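Local structure of putative glyoxalase (Bacillus halodurans C-125, 3CT8) at residues 114-117 with 118-121; 71-74 with 75-78. The protein binds zinc, belongs to the glyoxalase/bleomycin resistance protein/dioxygenase superfamily and is a putative glyoxalase whose substrate and reaction remain to be established. All blocks are in the same frame, centred on the assembly; numbering follows the deposited sequence.

Contact 1: 114-117 with 118-121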
loop_
_atom_site.group_PDB
_atom_site.type_symbol
_atom_site.label_atom_id
_atom_site.label_comp_id
_atom_site.label_asym_id
_atom_site.label_seq_id
_atom_site.Cartn_x
_atom_site.Cartn_y
_atom_site.Cartn_z
ATOM N N ILE A 114 -10.916 3.108 -17.101
ATOM C CA ILE A 114 -11.663 3.958 -16.160
ATOM C C ILE A 114 -12.848 3.186 -15.588
ATOM O O ILE A 114 -13.700 2.688 -16.342
ATOM C CB ILE A 114 -12.194 5.256 -16.782
ATOM C CG1 ILE A 114 -11.063 6.276 -16.915
ATOM C CG2 ILE A 114 -13.230 5.858 -15.872
ATOM C CD1 ILE A 114 -11.507 7.616 -17.483
ATOM N N LEU A 115 -12.910 3.141 -14.254
ATOM C CA LEU A 115 -13.952 2.401 -13.527
ATOM C C LEU A 115 -15.136 3.216 -13.079
ATOM O O LEU A 115 -15.069 4.421 -12.863
ATOM C CB LEU A 115 -13.360 1.704 -12.306
ATOM C CG LEU A 115 -12.204 0.726 -12.542
ATOM C CD1 LEU A 115 -11.668 0.233 -11.200
ATOM C CD2 LEU A 115 -12.611 -0.453 -13.405
ATOM N N TYR A 116 -16.248 2.505 -13.007
ATOM C CA TYR A 116 -17.528 3.032 -12.564
ATOM C C TYR A 116 -17.902 4.286 -13.328
ATOM O O TYR A 116 -18.405 5.230 -12.730
ATOM C CB TYR A 116 -17.425 3.365 -11.079
ATOM C CG TYR A 116 -16.597 2.345 -10.317
ATOM C CD1 TYR A 116 -17.042 1.053 -10.125
ATOM C CD2 TYR A 116 -15.370 2.693 -9.752
ATOM C CE1 TYR A 116 -16.259 0.125 -9.428
ATOM C CE2 TYR A 116 -14.594 1.768 -9.036
ATOM C CZ TYR A 116 -15.034 0.493 -8.902
ATOM O OH TYR A 116 -14.265 -0.389 -8.184
ATOM N N GLU A 117 -17.648 4.294 -14.638
ATOM C CA GLU A 117 -17.939 5.481 -15.470
ATOM C C GLU A 117 -19.367 5.966 -15.333
ATOM O O GLU A 117 -19.656 7.132 -15.550
ATOM C CB GLU A 117 -17.641 5.278 -16.975
ATOM C CG GLU A 117 -16.184 4.950 -17.300
ATOM C CD GLU A 117 -15.829 5.062 -18.791
ATOM O OE1 GLU A 117 -16.117 6.121 -19.407
ATOM O OE2 GLU A 117 -15.182 4.113 -19.312
ATOM N N ASP A 118 -20.238 5.062 -14.923
ATOM C CA ASP A 118 -21.656 5.404 -14.784
ATOM C C ASP A 118 -21.909 6.353 -13.640
ATOM O O ASP A 118 -22.935 7.024 -13.596
ATOM C CB ASP A 118 -22.546 4.164 -14.600
ATOM C CG ASP A 118 -22.215 3.401 -13.354
ATOM O OD1 ASP A 118 -21.035 3.422 -12.953
ATOM O OD2 ASP A 118 -23.132 2.760 -12.803
ATOM N N ARG A 119 -20.982 6.388 -12.704
ATOM C CA ARG A 119 -21.148 7.248 -11.545
ATOM C C ARG A 119 -20.076 8.282 -11.396
ATOM O O ARG A 119 -20.185 9.148 -10.532
ATOM C CB ARG A 119 -21.221 6.408 -10.281
ATOM C CG ARG A 119 -22.545 5.707 -10.035
ATOM C CD ARG A 119 -22.366 4.716 -8.903
ATOM N NE ARG A 119 -21.596 3.565 -9.367
ATOM C CZ ARG A 119 -21.083 2.630 -8.578
ATOM N NH1 ARG A 119 -21.179 2.734 -7.258
ATOM N NH2 ARG A 119 -20.417 1.621 -9.115
ATOM N N HIS A 120 -19.055 8.187 -12.238
ATOM C CA HIS A 120 -17.935 9.122 -12.201
ATOM C C HIS A 120 -18.464 10.564 -12.159
ATOM O O HIS A 120 -19.401 10.887 -12.864
ATOM C CB HIS A 120 -17.021 8.913 -13.418
ATOM C CG HIS A 120 -15.777 9.752 -13.393
ATOM N ND1 HIS A 120 -15.788 11.099 -13.679
ATOM C CD2 HIS A 120 -14.482 9.431 -13.153
ATOM C CE1 HIS A 120 -14.560 11.577 -13.589
ATOM N NE2 HIS A 120 -13.749 10.582 -13.274
ATOM N N PRO A 121 -17.840 11.463 -11.358
ATOM C CA PRO A 121 -16.698 11.351 -10.477
ATOM C C PRO A 121 -17.110 11.140 -9.031
ATOM O O PRO A 121 -16.330 11.402 -8.097
ATOM C CB PRO A 121 -16.040 12.719 -10.616
ATOM C CG PRO A 121 -17.168 13.664 -10.832
ATOM C CD PRO A 121 -18.330 12.856 -11.394
#

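Contact 2: 71-74 with 75-78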
loop_
_atom_site.group_PDB
_atom_site.type_symbol
_atom_site.label_atom_id
_atom_site.label_comp_id
_atom_site.label_asym_id
_atom_site.label_seq_id
_atom_site.Cartn_x
_atom_site.Cartn_y
_atom_site.Cartn_z
ATOM N N THR A 71 7.503 -9.641 -10.962
ATOM C CA THR A 71 7.061 -10.918 -10.381
ATOM C C THR A 71 7.904 -12.028 -11.009
ATOM O O THR A 71 8.090 -12.051 -12.223
ATOM C CB THR A 71 5.581 -11.207 -10.711
ATOM O OG1 THR A 71 4.782 -10.149 -10.198
ATOM C CG2 THR A 71 5.130 -12.540 -10.136
ATOM N N GLU A 72 8.424 -12.919 -10.170
ATOM C CA GLU A 72 9.226 -14.035 -10.644
ATOM C C GLU A 72 8.361 -14.974 -11.516
ATOM O O GLU A 72 7.147 -15.126 -11.334
ATOM C CB GLU A 72 9.909 -14.769 -9.475
ATOM C CG GLU A 72 10.997 -13.918 -8.746
ATOM C CD GLU A 72 11.514 -14.516 -7.410
ATOM O OE1 GLU A 72 11.502 -15.741 -7.216
ATOM O OE2 GLU A 72 11.954 -13.730 -6.539
ATOM N N ASP A 73 9.015 -15.580 -12.492
ATOM C CA ASP A 73 8.351 -16.504 -13.427
ATOM C C ASP A 73 7.462 -17.513 -12.739
ATOM O O ASP A 73 6.266 -17.602 -12.987
ATOM C CB ASP A 73 9.380 -17.254 -14.258
ATOM C CG ASP A 73 10.099 -16.355 -15.231
ATOM O OD1 ASP A 73 9.755 -15.156 -15.268
ATOM O OD2 ASP A 73 10.993 -16.849 -15.959
ATOM N N ARG A 74 8.088 -18.264 -11.867
ATOM C CA ARG A 74 7.424 -19.327 -11.105
ATOM C C ARG A 74 6.258 -18.863 -10.227
ATOM O O ARG A 74 5.556 -19.689 -9.634
ATOM C CB ARG A 74 8.457 -20.112 -10.263
ATOM C CG ARG A 74 9.256 -19.222 -9.319
ATOM C CD ARG A 74 10.187 -19.962 -8.375
ATOM N NE ARG A 74 10.772 -18.980 -7.461
ATOM C CZ ARG A 74 11.419 -19.281 -6.345
ATOM N NH1 ARG A 74 11.549 -20.548 -5.986
ATOM N NH2 ARG A 74 11.904 -18.314 -5.567
ATOM N N PHE A 75 6.042 -17.540 -10.195
ATOM C CA PHE A 75 4.982 -16.912 -9.385
ATOM C C PHE A 75 3.976 -16.030 -10.137
ATOM O O PHE A 75 3.110 -15.423 -9.519
ATOM C CB PHE A 75 5.590 -16.084 -8.246
ATOM C CG PHE A 75 6.282 -16.916 -7.207
ATOM C CD1 PHE A 75 5.539 -17.675 -6.319
ATOM C CD2 PHE A 75 7.661 -16.919 -7.084
ATOM C CE1 PHE A 75 6.156 -18.449 -5.363
ATOM C CE2 PHE A 75 8.286 -17.700 -6.130
ATOM C CZ PHE A 75 7.537 -18.462 -5.272
ATOM N N GLN A 76 4.093 -15.971 -11.459
ATOM C CA GLN A 76 3.189 -15.129 -12.286
ATOM C C GLN A 76 1.766 -15.699 -12.368
ATOM O O GLN A 76 0.815 -15.003 -12.759
ATOM C CB GLN A 76 3.753 -14.924 -13.691
ATOM C CG GLN A 76 5.071 -14.159 -13.769
ATOM C CD GLN A 76 5.723 -14.251 -15.145
ATOM O OE1 GLN A 76 5.533 -15.221 -15.875
ATOM N NE2 GLN A 76 6.530 -13.263 -15.479
ATOM N N THR A 77 1.637 -16.958 -11.964
ATOM C CA THR A 77 0.343 -17.660 -11.952
ATOM C C THR A 77 0.057 -18.224 -10.560
ATOM O O THR A 77 0.951 -18.777 -9.928
ATOM C CB THR A 77 0.339 -18.817 -12.965
ATOM O OG1 THR A 77 0.440 -18.265 -14.282
ATOM C CG2 THR A 77 -0.951 -19.679 -12.846
ATOM N N PRO A 78 -1.168 -18.037 -10.042
ATOM C CA PRO A 78 -2.291 -17.323 -10.660
ATOM C C PRO A 78 -2.127 -15.828 -10.632
ATOM O O PRO A 78 -1.477 -15.252 -9.764
ATOM C CB PRO A 78 -3.498 -17.708 -9.796
ATOM C CG PRO A 78 -2.917 -18.124 -8.471
ATOM C CD PRO A 78 -1.534 -18.654 -8.752
#

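Contact 1: 114-117 with 118-121
The carbonyl oxygen of Tyr116 is held by two backbone amides that follow it. The firmer bond comes from Arg119 N, 2.8 Å from Tyr116 O and fairly straight at 162°, although the donor stands well above the carbonyl plane. His120 N adds a weak, bent bond to Tyr116 O at 3.1 Å, so the chain wraps around a single acceptor, with Glu117 and Asp118 at the corners of a type I beta turn. Asp118 turns its carboxylate back over this turn: with chi1 at 62°, CG sits between the backbone N and the carbonyl carbon, and Asp118 OD1 ends up 3.2 Å from Tyr116 O. Two acceptors that close are probably unfavourable, and the positive guanidinium of Arg119 probably offsets part of the cost, since its NE faces Asp118 OD1 edge-on in a long salt bridge of 3.6 Å. The same guanidinium reaches back to the tyrosine, where Arg119 NH2 comes within 3.6 Å of Tyr116 CD1. Their planes are steeply inclined, 77° apart, and NH2 comes in obliquely to the ring. Leu115 CB lies over one face of the tyrosine ring. On the far flank of the turn, His120 CB packs 3.8 Å from Glu117 O, while Pro121, entered through a cis peptide, lays its CB over one face of the imidazole. His120 NE2 bonds to Thr104 on helix 97-110, and Tyr116 OH to Lys140, with Phe132 meeting the tyrosine ring edge-to-face. An unidentified molecule, probably from the crystallisation solution, lies beside Tyr116. That side chain is about 8 Å from the zinc ion bound by His89 and Glu142, consistent with a tight beta turn bordering the metal pocket of a vicinal-oxygen-chelate fold.

Contact 2: 71-74 with 75-78
Glu72 is gripped at both ends: Phe75 N donates to its backbone O at 2.9 Å, while its carboxylate forms salt bridges with Arg74 and, through OE2, with Lys83 of the second subunit. Arg74 NH2 meets Glu72 OE1 at 3.1 Å nearly in the guanidinium plane, and Arg74 NE adds a weak bond to Glu72 OE1. One residue on from Phe75, Gln76 N donates to Asp73 O at 3.1 Å in an almost straight bond of 176°. The two successive backbone bonds make overlapping beta turns that coil the chain back on itself. With chi1 at 57° and the chain extended from there to NE, the arginine runs alongside Phe75. The phenyl ring brings its CE2 corner over one face of the guanidinium, 3.1 Å from Arg74 NE, with the two planes 67° apart; Glu72 OE1 lies near the ring's edge. At the other end of the turns, Gln76 CG packs 3.3 Å from Glu72 O, and Thr71 CG2 rests 3.6 Å from Phe75 O. The second subunit closes over this surface, its Thr85 bonding to Thr71 OG1 and its His81 ring lying almost parallel to that of Phe75. Within the chain, the turns follow directly on strand 64-70, and Thr71 is tied by its hydroxyl and its backbone to Val28, at the end of strand 21-28, which runs parallel to strand 64-70.

Overall arrangement
Contact 2 comes first along the chain and contact 1 follows, both within the glyoxalase-superfamily part of the chain. Their centres are 31 Å apart and their nearest atoms about 19 Å, so they do not touch. Residues 71-78 leave the four-stranded sheet at the end of strand 64-70 and start the connection to strand 86-93 of the three-stranded sheet, meeting the second subunit on the way. Residues 114-121 lie beside the three-stranded sheet, in the loop between helix 97-110 and strand 130-134. One loop therefore serves the linker and the dimer interface, while the other lies near the zinc ion held by His89 and Glu142.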